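Local coordinates for nucleotidyltransferase-like protein (PDB 3C18) that is of unknown function but probably transfers a nucleotidyl group from a nucleoside triphosphate to an unassigned substrate, at residues A[7-12]-A[65-70]; A[12-15]-A[21-24]; A[232-237]-A[244-249]; A[238-243]-A[258-263]. One frame throughout, in Å; residues are numbered along the deposited sequence.

Contact 1 (A[7-12]-A[65-70]); sequences RTIYSE and VSLHLV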
loop_
_atom_site.group_PDB
_atom_site.type_symbol
_atom_site.label_atom_id
_atom_site.label_comp_id
_atom_site.label_asym_id
_atom_site.label_seq_id
_atom_site.Cartn_x
_atom_site.Cartn_y
_atom_site.Cartn_z
ATOM N N ARG A 7 18.121 -23.609 20.134
ATOM C CA ARG A 7 18.130 -23.212 21.542
ATOM C C ARG A 7 19.138 -22.118 21.841
ATOM O O ARG A 7 18.879 -21.205 22.631
ATOM C CB ARG A 7 18.396 -24.419 22.449
ATOM C CG ARG A 7 18.118 -24.163 23.916
ATOM C CD ARG A 7 18.357 -25.422 24.718
ATOM N NE ARG A 7 17.458 -26.498 24.320
ATOM C CZ ARG A 7 17.601 -27.767 24.687
ATOM N NH1 ARG A 7 18.618 -28.125 25.451
ATOM N NH2 ARG A 7 16.739 -28.679 24.283
ATOM N N THR A 8 20.284 -22.217 21.193
ATOM C CA THR A 8 21.387 -21.280 21.426
ATOM C C THR A 8 21.024 -19.897 20.910
ATOM O O THR A 8 21.602 -18.880 21.317
ATOM C CB THR A 8 22.686 -21.770 20.755
ATOM O OG1 THR A 8 23.134 -22.966 21.406
ATOM C CG2 THR A 8 23.773 -20.720 20.838
ATOM N N ILE A 9 20.049 -19.868 20.019
ATOM C CA ILE A 9 19.605 -18.603 19.427
ATOM C C ILE A 9 18.409 -18.016 20.180
ATOM O O ILE A 9 18.395 -16.848 20.500
ATOM C CB ILE A 9 19.243 -18.739 17.921
ATOM C CG1 ILE A 9 20.474 -19.156 17.110
ATOM C CG2 ILE A 9 18.660 -17.402 17.377
ATOM C CD1 ILE A 9 20.266 -19.242 15.607
ATOM N N TYR A 10 17.408 -18.828 20.485
ATOM C CA TYR A 10 16.154 -18.267 21.018
ATOM C C TYR A 10 16.180 -18.077 22.516
ATOM O O TYR A 10 15.430 -17.275 23.074
ATOM C CB TYR A 10 14.955 -19.127 20.614
ATOM C CG TYR A 10 14.716 -20.348 21.467
ATOM C CD1 TYR A 10 14.245 -20.222 22.763
ATOM C CD2 TYR A 10 14.908 -21.635 20.959
ATOM C CE1 TYR A 10 14.007 -21.335 23.547
ATOM C CE2 TYR A 10 14.681 -22.765 21.750
ATOM C CZ TYR A 10 14.228 -22.599 23.037
ATOM O OH TYR A 10 13.968 -23.687 23.851
ATOM N N SER A 11 17.076 -18.790 23.172
ATOM C CA SER A 11 17.042 -18.835 24.654
ATOM C C SER A 11 17.081 -17.463 25.296
ATOM O O SER A 11 16.373 -17.204 26.247
ATOM C CB SER A 11 18.138 -19.737 25.253
ATOM O OG SER A 11 17.710 -21.094 25.237
ATOM N N GLU A 12 17.877 -16.576 24.734
ATOM C CA GLU A 12 18.079 -15.252 25.345
ATOM C C GLU A 12 16.760 -14.440 25.225
ATOM O O GLU A 12 16.460 -13.572 26.050
ATOM C CB GLU A 12 19.266 -14.528 24.681
ATOM N N VAL A 65 19.023 -19.780 9.995
ATOM C CA VAL A 65 17.849 -19.359 10.749
ATOM C C VAL A 65 17.570 -17.885 10.535
ATOM O O VAL A 65 18.421 -17.054 10.742
ATOM C CB VAL A 65 18.070 -19.600 12.268
ATOM C CG1 VAL A 65 16.830 -19.253 13.095
ATOM C CG2 VAL A 65 18.500 -21.025 12.511
ATOM N N SER A 66 16.347 -17.599 10.095
ATOM C CA SER A 66 15.826 -16.225 10.043
ATOM C C SER A 66 14.977 -15.954 11.289
ATOM O O SER A 66 14.099 -16.716 11.644
ATOM C CB SER A 66 14.962 -15.998 8.798
ATOM O OG SER A 66 14.638 -14.626 8.694
ATOM N N LEU A 67 15.271 -14.853 11.949
ATOM C CA LEU A 67 14.497 -14.450 13.094
ATOM C C LEU A 67 13.716 -13.154 12.837
ATOM O O LEU A 67 14.295 -12.080 12.591
ATOM C CB LEU A 67 15.404 -14.331 14.303
ATOM C CG LEU A 67 14.733 -14.220 15.666
ATOM C CD1 LEU A 67 15.585 -14.828 16.732
ATOM C CD2 LEU A 67 14.442 -12.757 15.960
ATOM N N HIS A 68 12.396 -13.297 12.890
ATOM C CA HIS A 68 11.463 -12.170 12.840
ATOM C C HIS A 68 11.035 -11.763 14.244
ATOM O O HIS A 68 10.461 -12.541 14.975
ATOM C CB HIS A 68 10.264 -12.484 11.953
ATOM C CG HIS A 68 10.591 -12.455 10.481
ATOM N ND1 HIS A 68 9.996 -11.578 9.598
ATOM C CD2 HIS A 68 11.487 -13.170 9.751
ATOM C CE1 HIS A 68 10.489 -11.775 8.383
ATOM N NE2 HIS A 68 11.404 -12.730 8.451
ATOM N N LEU A 69 11.385 -10.534 14.597
ATOM C CA LEU A 69 11.076 -9.925 15.885
ATOM C C LEU A 69 9.981 -8.908 15.611
ATOM O O LEU A 69 10.198 -7.957 14.858
ATOM C CB LEU A 69 12.319 -9.221 16.471
ATOM C CG LEU A 69 12.196 -8.731 17.924
ATOM C CD1 LEU A 69 11.903 -9.874 18.876
ATOM C CD2 LEU A 69 13.449 -8.007 18.352
ATOM N N VAL A 70 8.797 -9.162 16.173
ATOM C CA VAL A 70 7.620 -8.323 15.936
ATOM C C VAL A 70 6.928 -7.939 17.227
ATOM O O VAL A 70 6.783 -8.750 18.108
ATOM C CB VAL A 70 6.601 -9.067 15.079
ATOM C CG1 VAL A 70 5.415 -8.171 14.752
ATOM C CG2 VAL A 70 7.275 -9.556 13.796
#

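Contact 2 (A[12-15]-A[21-24]); sequences EYAA and GIIA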
loop_
_atom_site.group_PDB
_atom_site.type_symbol
_atom_site.label_atom_id
_atom_site.label_comp_id
_atom_site.label_asym_id
_atom_site.label_seq_id
_atom_site.Cartn_x
_atom_site.Cartn_y
_atom_site.Cartn_z
ATOM N N GLU A 12 17.877 -16.576 24.734
ATOM C CA GLU A 12 18.079 -15.252 25.345
ATOM C C GLU A 12 16.760 -14.440 25.225
ATOM O O GLU A 12 16.460 -13.572 26.050
ATOM C CB GLU A 12 19.266 -14.528 24.681
ATOM N N TYR A 13 15.962 -14.796 24.213
ATOM C CA TYR A 13 14.676 -14.139 23.928
ATOM C C TYR A 13 13.625 -14.584 24.911
ATOM O O TYR A 13 12.858 -13.765 25.447
ATOM C CB TYR A 13 14.216 -14.370 22.483
ATOM C CG TYR A 13 15.069 -13.610 21.473
ATOM C CD1 TYR A 13 14.784 -12.307 21.130
ATOM C CD2 TYR A 13 16.192 -14.204 20.891
ATOM C CE1 TYR A 13 15.589 -11.609 20.196
ATOM C CE2 TYR A 13 16.990 -13.524 19.970
ATOM C CZ TYR A 13 16.686 -12.223 19.630
ATOM O OH TYR A 13 17.509 -11.525 18.745
ATOM N N ALA A 14 13.601 -15.882 25.167
ATOM C CA ALA A 14 12.667 -16.442 26.123
ATOM C C ALA A 14 12.937 -15.857 27.487
ATOM O O ALA A 14 12.039 -15.724 28.305
ATOM C CB ALA A 14 12.764 -17.973 26.169
ATOM N N ALA A 15 14.176 -15.458 27.708
ATOM C CA ALA A 15 14.604 -14.930 29.031
ATOM C C ALA A 15 14.122 -13.497 29.238
ATOM O O ALA A 15 13.853 -13.065 30.358
ATOM C CB ALA A 15 16.131 -14.993 29.188
ATOM N N GLY A 21 5.928 -14.876 23.008
ATOM C CA GLY A 21 5.921 -16.142 22.283
ATOM C C GLY A 21 7.012 -16.294 21.266
ATOM O O GLY A 21 7.580 -15.323 20.773
ATOM N N ILE A 22 7.342 -17.547 21.023
ATOM C CA ILE A 22 8.310 -17.924 20.018
ATOM C C ILE A 22 7.806 -19.125 19.263
ATOM O O ILE A 22 7.440 -20.143 19.833
ATOM C CB ILE A 22 9.702 -18.223 20.608
ATOM C CG1 ILE A 22 10.183 -17.066 21.498
ATOM C CG2 ILE A 22 10.706 -18.499 19.505
ATOM C CD1 ILE A 22 11.460 -17.412 22.208
ATOM N N ILE A 23 7.741 -18.943 17.962
ATOM C CA ILE A 23 7.242 -19.933 17.027
ATOM C C ILE A 23 8.342 -20.326 16.072
ATOM O O ILE A 23 9.113 -19.489 15.632
ATOM C CB ILE A 23 6.061 -19.335 16.197
ATOM C CG1 ILE A 23 4.739 -19.534 16.934
ATOM C CG2 ILE A 23 5.987 -19.955 14.821
ATOM C CD1 ILE A 23 4.095 -20.880 16.712
ATOM N N ALA A 24 8.397 -21.613 15.751
ATOM C CA ALA A 24 9.346 -22.127 14.777
ATOM C C ALA A 24 8.629 -22.760 13.567
ATOM O O ALA A 24 7.674 -23.513 13.705
ATOM C CB ALA A 24 10.322 -23.095 15.440
#

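Contact 3 (A[232-237]-A[244-249]); sequences RERDRP and MEESRL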
loop_
_atom_site.group_PDB
_atom_site.type_symbol
_atom_site.label_atom_id
_atom_site.label_comp_id
_atom_site.label_asym_id
_atom_site.label_seq_id
_atom_site.Cartn_x
_atom_site.Cartn_y
_atom_site.Cartn_z
ATOM N N ARG A 232 -23.350 5.740 13.977
ATOM C CA ARG A 232 -24.609 5.680 14.718
ATOM C C ARG A 232 -24.364 5.577 16.200
ATOM O O ARG A 232 -25.308 5.529 16.956
ATOM C CB ARG A 232 -25.463 4.501 14.283
ATOM C CG ARG A 232 -26.128 4.745 12.981
ATOM C CD ARG A 232 -26.751 3.460 12.464
ATOM N NE ARG A 232 -27.385 3.729 11.178
ATOM C CZ ARG A 232 -27.275 2.936 10.126
ATOM N NH1 ARG A 232 -26.545 1.831 10.223
ATOM N NH2 ARG A 232 -27.869 3.254 8.983
ATOM N N GLU A 233 -23.103 5.530 16.593
ATOM C CA GLU A 233 -22.757 5.517 18.023
ATOM C C GLU A 233 -23.042 6.866 18.656
ATOM O O GLU A 233 -22.928 7.037 19.872
ATOM C CB GLU A 233 -21.317 5.107 18.288
ATOM C CG GLU A 233 -21.168 3.626 18.097
ATOM C CD GLU A 233 -19.810 3.094 18.479
ATOM O OE1 GLU A 233 -18.793 3.843 18.381
ATOM O OE2 GLU A 233 -19.771 1.900 18.860
ATOM N N ARG A 234 -23.419 7.816 17.820
ATOM C CA ARG A 234 -23.869 9.115 18.325
ATOM C C ARG A 234 -25.090 9.521 17.569
ATOM O O ARG A 234 -25.293 9.126 16.433
ATOM C CB ARG A 234 -22.772 10.192 18.325
ATOM C CG ARG A 234 -22.438 10.815 17.011
ATOM C CD ARG A 234 -21.394 11.912 17.165
ATOM N NE ARG A 234 -20.163 11.425 17.767
ATOM C CZ ARG A 234 -19.046 12.143 17.874
ATOM N NH1 ARG A 234 -19.000 13.384 17.413
ATOM N NH2 ARG A 234 -17.971 11.611 18.424
ATOM N N ASP A 235 -25.921 10.297 18.239
ATOM C CA ASP A 235 -27.255 10.578 17.750
ATOM C C ASP A 235 -27.377 11.876 16.993
ATOM O O ASP A 235 -28.465 12.378 16.776
ATOM C CB ASP A 235 -28.245 10.545 18.911
ATOM C CG ASP A 235 -29.594 9.987 18.489
ATOM O OD1 ASP A 235 -29.651 9.330 17.411
ATOM O OD2 ASP A 235 -30.593 10.205 19.227
ATOM N N ARG A 236 -26.258 12.373 16.501
ATOM C CA ARG A 236 -26.232 13.660 15.792
ATOM C C ARG A 236 -25.172 13.619 14.725
ATOM O O ARG A 236 -24.387 12.716 14.655
ATOM C CB ARG A 236 -25.932 14.758 16.803
ATOM C CG ARG A 236 -24.621 14.572 17.401
ATOM C CD ARG A 236 -24.360 15.519 18.532
ATOM N NE ARG A 236 -23.107 15.110 19.162
ATOM C CZ ARG A 236 -23.029 14.103 20.034
ATOM N NH1 ARG A 236 -24.118 13.425 20.383
ATOM N NH2 ARG A 236 -21.870 13.766 20.532
ATOM N N PRO A 237 -25.163 14.602 13.859
ATOM C CA PRO A 237 -24.224 14.514 12.752
ATOM C C PRO A 237 -22.803 14.696 13.202
ATOM O O PRO A 237 -22.554 15.169 14.290
ATOM C CB PRO A 237 -24.664 15.660 11.856
ATOM C CG PRO A 237 -26.055 15.927 12.232
ATOM C CD PRO A 237 -26.135 15.669 13.684
HETATM N N MSE A 244 -12.532 12.039 11.000
HETATM C CA MSE A 244 -11.108 11.810 10.778
HETATM C C MSE A 244 -10.342 11.521 12.035
HETATM O O MSE A 244 -9.282 10.894 11.978
HETATM C CB MSE A 244 -10.435 12.973 10.064
HETATM C CG MSE A 244 -10.916 13.196 8.681
HETATM SE SE MSE A 244 -10.258 11.943 7.356
HETATM C CE MSE A 244 -8.434 12.462 7.457
ATOM N N GLU A 245 -10.872 11.995 13.159
ATOM C CA GLU A 245 -10.196 11.908 14.434
ATOM C C GLU A 245 -10.671 10.730 15.261
ATOM O O GLU A 245 -10.092 10.405 16.261
ATOM C CB GLU A 245 -10.401 13.179 15.265
ATOM C CG GLU A 245 -9.679 14.420 14.736
ATOM C CD GLU A 245 -8.169 14.206 14.538
ATOM O OE1 GLU A 245 -7.522 14.054 15.585
ATOM O OE2 GLU A 245 -7.654 14.231 13.366
ATOM N N GLU A 246 -11.724 10.095 14.810
ATOM C CA GLU A 246 -12.335 8.956 15.525
ATOM C C GLU A 246 -11.416 7.755 15.397
ATOM O O GLU A 246 -11.060 7.354 14.314
ATOM C CB GLU A 246 -13.693 8.667 14.926
ATOM C CG GLU A 246 -14.458 7.571 15.575
ATOM C CD GLU A 246 -14.794 7.863 17.009
ATOM O OE1 GLU A 246 -14.866 9.060 17.393
ATOM O OE2 GLU A 246 -14.946 6.883 17.752
ATOM N N SER A 247 -11.034 7.174 16.510
ATOM C CA SER A 247 -10.012 6.120 16.473
ATOM C C SER A 247 -10.432 4.899 15.673
ATOM O O SER A 247 -9.629 4.328 14.915
ATOM C CB SER A 247 -9.572 5.746 17.890
ATOM O OG SER A 247 -10.619 5.103 18.557
ATOM N N ARG A 248 -11.706 4.562 15.751
ATOM C CA ARG A 248 -12.188 3.350 15.063
ATOM C C ARG A 248 -12.134 3.466 13.553
ATOM O O ARG A 248 -12.290 2.462 12.815
ATOM C CB ARG A 248 -13.591 2.967 15.500
ATOM C CG ARG A 248 -13.671 2.526 16.960
ATOM C CD ARG A 248 -15.082 2.126 17.322
ATOM N NE ARG A 248 -15.469 0.924 16.579
ATOM C CZ ARG A 248 -16.724 0.488 16.455
ATOM N NH1 ARG A 248 -17.719 1.171 17.021
ATOM N NH2 ARG A 248 -16.987 -0.620 15.757
ATOM N N LEU A 249 -11.886 4.683 13.091
ATOM C CA LEU A 249 -11.864 4.959 11.622
ATOM C C LEU A 249 -10.459 5.223 11.105
ATOM O O LEU A 249 -10.246 5.629 9.986
ATOM C CB LEU A 249 -12.753 6.147 11.300
ATOM C CG LEU A 249 -14.249 5.947 11.601
ATOM C CD1 LEU A 249 -15.044 7.228 11.341
ATOM C CD2 LEU A 249 -14.782 4.724 10.787
#

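Contact 4 (A[238-243]-A[258-263]); sequences WTMHEL and SLVDFF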
loop_
_atom_site.group_PDB
_atom_site.type_symbol
_atom_site.label_atom_id
_atom_site.label_comp_id
_atom_site.label_asym_id
_atom_site.label_seq_id
_atom_site.Cartn_x
_atom_site.Cartn_y
_atom_site.Cartn_z
ATOM N N TRP A 238 -21.893 14.306 12.314
ATOM C CA TRP A 238 -20.465 14.403 12.520
ATOM C C TRP A 238 -19.872 15.421 11.608
ATOM O O TRP A 238 -20.280 15.517 10.438
ATOM C CB TRP A 238 -19.800 13.115 12.138
ATOM C CG TRP A 238 -20.155 11.924 12.929
ATOM C CD1 TRP A 238 -21.343 11.260 12.929
ATOM C CD2 TRP A 238 -19.277 11.183 13.770
ATOM N NE1 TRP A 238 -21.257 10.159 13.755
ATOM C CE2 TRP A 238 -20.012 10.115 14.308
ATOM C CE3 TRP A 238 -17.953 11.333 14.150
ATOM C CZ2 TRP A 238 -19.449 9.173 15.145
ATOM C CZ3 TRP A 238 -17.405 10.405 15.012
ATOM C CH2 TRP A 238 -18.150 9.338 15.494
ATOM N N THR A 239 -18.872 16.158 12.099
ATOM C CA THR A 239 -18.083 16.985 11.160
ATOM C C THR A 239 -17.049 16.039 10.517
ATOM O O THR A 239 -16.764 14.986 11.036
ATOM C CB THR A 239 -17.337 18.115 11.874
ATOM O OG1 THR A 239 -16.388 17.548 12.778
ATOM C CG2 THR A 239 -18.274 19.013 12.629
HETATM N N MSE A 240 -16.469 16.432 9.394
HETATM C CA MSE A 240 -15.428 15.623 8.763
HETATM C C MSE A 240 -14.273 15.444 9.711
HETATM O O MSE A 240 -13.739 14.363 9.866
HETATM C CB MSE A 240 -14.915 16.282 7.471
HETATM C CG MSE A 240 -13.801 15.538 6.756
HETATM SE SE MSE A 240 -14.210 13.646 6.415
HETATM C CE MSE A 240 -15.657 13.732 5.122
ATOM N N HIS A 241 -13.879 16.526 10.352
ATOM C CA HIS A 241 -12.734 16.455 11.302
ATOM C C HIS A 241 -12.988 15.452 12.408
ATOM O O HIS A 241 -12.121 14.677 12.798
ATOM C CB HIS A 241 -12.372 17.826 11.860
ATOM C CG HIS A 241 -11.086 17.844 12.615
ATOM N ND1 HIS A 241 -9.919 17.338 12.086
ATOM C CD2 HIS A 241 -10.772 18.334 13.838
ATOM C CE1 HIS A 241 -8.948 17.492 12.968
ATOM N NE2 HIS A 241 -9.433 18.102 14.034
ATOM N N GLU A 242 -14.207 15.422 12.872
ATOM C CA GLU A 242 -14.589 14.494 13.946
ATOM C C GLU A 242 -14.464 13.035 13.476
ATOM O O GLU A 242 -14.061 12.135 14.202
ATOM C CB GLU A 242 -16.003 14.775 14.412
ATOM C CG GLU A 242 -16.086 16.016 15.299
ATOM C CD GLU A 242 -17.522 16.404 15.674
ATOM O OE1 GLU A 242 -18.480 15.941 15.027
ATOM O OE2 GLU A 242 -17.692 17.221 16.616
ATOM N N LEU A 243 -14.871 12.815 12.258
ATOM C CA LEU A 243 -14.784 11.482 11.633
ATOM C C LEU A 243 -13.318 11.087 11.467
ATOM O O LEU A 243 -12.897 9.964 11.781
ATOM C CB LEU A 243 -15.489 11.463 10.266
ATOM C CG LEU A 243 -17.022 11.416 10.158
ATOM C CD1 LEU A 243 -17.467 11.557 8.709
ATOM C CD2 LEU A 243 -17.601 10.139 10.738
ATOM N N SER A 258 -13.789 10.108 0.127
ATOM C CA SER A 258 -14.432 9.509 -1.073
ATOM C C SER A 258 -15.573 8.591 -0.747
ATOM O O SER A 258 -16.517 8.448 -1.520
ATOM C CB SER A 258 -13.433 8.692 -1.901
ATOM O OG SER A 258 -12.352 9.535 -2.211
ATOM N N LEU A 259 -15.445 7.886 0.359
ATOM C CA LEU A 259 -16.513 6.972 0.797
ATOM C C LEU A 259 -17.723 7.792 1.145
ATOM O O LEU A 259 -18.832 7.492 0.717
ATOM C CB LEU A 259 -16.115 6.137 1.985
ATOM C CG LEU A 259 -15.146 4.978 1.770
ATOM C CD1 LEU A 259 -14.767 4.310 3.133
ATOM C CD2 LEU A 259 -15.765 3.985 0.821
ATOM N N VAL A 260 -17.498 8.857 1.902
ATOM C CA VAL A 260 -18.601 9.692 2.330
ATOM C C VAL A 260 -19.305 10.346 1.136
ATOM O O VAL A 260 -20.530 10.390 1.060
ATOM C CB VAL A 260 -18.171 10.710 3.397
ATOM C CG1 VAL A 260 -19.187 11.816 3.502
ATOM C CG2 VAL A 260 -17.999 10.006 4.737
ATOM N N ASP A 261 -18.529 10.813 0.183
ATOM C CA ASP A 261 -19.064 11.446 -1.028
ATOM C C ASP A 261 -19.953 10.473 -1.751
ATOM O O ASP A 261 -21.047 10.786 -2.253
ATOM C CB ASP A 261 -17.920 11.794 -1.969
ATOM C CG ASP A 261 -18.382 12.454 -3.268
ATOM O OD1 ASP A 261 -18.605 13.681 -3.271
ATOM O OD2 ASP A 261 -18.438 11.773 -4.313
ATOM N N PHE A 262 -19.464 9.248 -1.799
ATOM C CA PHE A 262 -20.177 8.196 -2.496
ATOM C C PHE A 262 -21.485 7.870 -1.800
ATOM O O PHE A 262 -22.526 7.820 -2.402
ATOM C CB PHE A 262 -19.337 6.958 -2.573
ATOM C CG PHE A 262 -19.984 5.868 -3.331
ATOM C CD1 PHE A 262 -20.019 5.907 -4.677
ATOM C CD2 PHE A 262 -20.542 4.813 -2.692
ATOM C CE1 PHE A 262 -20.607 4.873 -5.410
ATOM C CE2 PHE A 262 -21.136 3.771 -3.412
ATOM C CZ PHE A 262 -21.153 3.807 -4.762
ATOM N N PHE A 263 -21.412 7.669 -0.501
ATOM C CA PHE A 263 -22.584 7.288 0.262
ATOM C C PHE A 263 -23.658 8.400 0.234
ATOM O O PHE A 263 -24.841 8.146 0.300
ATOM C CB PHE A 263 -22.201 6.914 1.675
ATOM C CG PHE A 263 -21.355 5.661 1.777
ATOM C CD1 PHE A 263 -21.680 4.546 1.072
ATOM C CD2 PHE A 263 -20.276 5.595 2.631
ATOM C CE1 PHE A 263 -20.920 3.419 1.194
ATOM C CE2 PHE A 263 -19.522 4.448 2.757
ATOM C CZ PHE A 263 -19.851 3.375 2.040
#

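Contact 1 (A[7-12]-A[65-70])
Ile9 of helix 2-15 meets strand 63-71 with both of its branches. Its CD1 comes tip to tip against Val65, at 4.0 Å from Val65 CG2. The other branch, Ile9 CG2, runs alongside Leu67, pointing the other way, and passes 4.1 Å from Leu67 CD1. With CG2 opposite the backbone N and CG1 beside it (chi1 -62°), the fork of Ile9 spans two strand residues that stand on the same face of the sheet. The Ile9 and Val65 CA atoms are 8.9 Å apart, so the backbones stay separate and no hydrogen bond crosses; the contact is purely apolar and buried.

Behind Ile9 the helix is kinked: residues 8, 9 and 12 do not donate their N-H to the turn behind them. Arg7 O is nevertheless gripped twice, by Ser11 OG at 2.9 Å and Ser11 N at 3.1 Å, from opposite faces of its carbonyl plane. Ile9 also touches Tyr58 of strand 53-60. Strand 63-71 runs between antiparallel strand 53-60 and parallel strand 40-46, and helix 2-15 packs on this face of the mixed sheet of the nucleotidyltransferase-like domain.

Contact 2 (A[12-15]-A[21-24])
Ala14 and Ile22 bring residues 12-15 of helix 2-15 nearest to strand 19-26, with 7.6 Å between their CA atoms, a spacing bridged by one long side chain from the strand. That side chain is Ile22, whose terminal CD1 makes every approach across the contact. It lies 4.1 Å from Tyr13 CB and 4.2 Å from Ala14 CB, and also rests 4.0 Å from the backbone Ala14 N. The methyl thus sits against the peptide that joins the two helical residues. Its reach follows from the torsions: CG1 stands beside the Ile22 backbone N (chi1 -52°), and the chain then runs straight on to CD1 (chi2 173°).

Tyr13 contributes only its CB here, because its ring leads away from strand 19-26, and its OH hydrogen-bonds Lys56 NZ. The helix is kinked in this part, since neither Glu12 N nor Tyr13 N bonds back to the turn before; Ala15 N makes a weak bond to Glu12 O at 3.4 Å. Tyr13 O also accepts from Thr19 OG1, tying the helix to the start of the strand that follows it after a short turn.

Ile22 also packs on Tyr10 of helix 2-15 and, together with Ala14, on Phe98. Strand 19-26 runs antiparallel to both its neighbours in the sheet, 40-46 and 95-99, with helix 2-15 lying against its Ile22 face.

Contact 3 (A[232-237]-A[244-249])
Glu233 and Arg248 share the same first torsion, CG opposite the carbonyl carbon and beside the backbone N (chi1 -75° and -66°), and both reach across the gap between their segments. Beyond CG the glutamate is extended, whereas Arg248 bends at its third torsion; the two side chains cross at about a right angle. Their CA atoms stay 11.2 Å apart, so the long side chains alone close the distance.

The meeting is a salt bridge, Glu233 OE2 to Arg248 NH1 at 2.9 Å. OE2 lies at the edge of the guanidinium, near its plane, while the other oxygen, Glu233 OE1, is 3.2 Å from the same NH1. One nitrogen therefore faces both oxygens, and with the carboxylate and guanidinium planes 53° apart this is no parallel two-nitrogen pairing.

Arg234 and Glu246 lie side by side, running in opposite senses, without bonding. Glu246 OE1 stands 4.1 Å from Arg234 NH2 and well out of the guanidinium plane, so no N-H points at it. Arg234 has other partners: a cation-pi contact with Trp238 and a long, weak ion pair with Glu242. On the other segment, Glu246 O accepts Leu249 N at 3.1 Å, holding the turn that presents Arg248.

These segments flank strand 238-239 and the first turn of helix 240-245 in the helix-turn-helix domain. Charges of both signs are gathered at the surface, with Glu233 OE1 only 4.9 Å from Glu246 OE2; the nearby arginines probably offset that repulsion and keep both carboxylates ionised.

Contact 4 (A[238-243]-A[258-263])
Leu243, which meets Val260 across the contact, lays its CD2 over one face of the Trp238 indole, 3.4 Å above the plane and offset toward the rim. At the edge of that ring, in its plane, lies the backbone Glu242 C. The other branch of Leu243 does the crossing, its CD1 standing 4.3 Å from Val260 CG2. From the other segment Val260 therefore meets a side chain that is itself braced by the indole.

Met240, a selenomethionine, adds the second touch: its CE is 4.3 Å from Val260 CB. CG is opposite the backbone N (chi1 178°), and two successive bends then curl the chain so that its end approaches helix 253-265. The order of elements is consistent with a winged helix-turn-helix, in which helices 240-245 and 253-265 are the second and third helices.

Met240 and Leu243 belong to helix 240-245, whose start is a capping box. Glu242 N donates to Thr239 OG1 at 3.0 Å, and Thr239 N returns a nearly straight bond (171°) to Glu242 OE1, also at 3.0 Å, from above the carboxylate plane. Tyr286 of strand 281-288 touches both Met240 and Val260, Met231 of helix 220-231 touches Leu243, and His57 of the second subunit packs on Met240.

Overall arrangement
The four contacts form two pairs in different domains, about 40 Å or more apart between centres. Contacts 1 and 2, centred about 6 Å apart, both set helix 2-15 on one sheet and join directly, Leu67 CD1 lying 3.8 Å from Tyr13 CE2. Contacts 3 and 4, centred about 10 Å apart, share helix 240-245, and their segments alternate along the chain; Leu249 CD1 comes within 3.5 Å of Leu243 O. The centres of contacts 1 and 4 are about 45 Å apart, on opposite sides of the chain's centre. Contacts 3 and 4 both touch the second subunit, whose Thr54, from its own nucleotidyltransferase-like domain, hydrogen-bonds Glu245. A glycerol, probably from the crystallisation liquor, lies about 4 Å from the Met240 side chain.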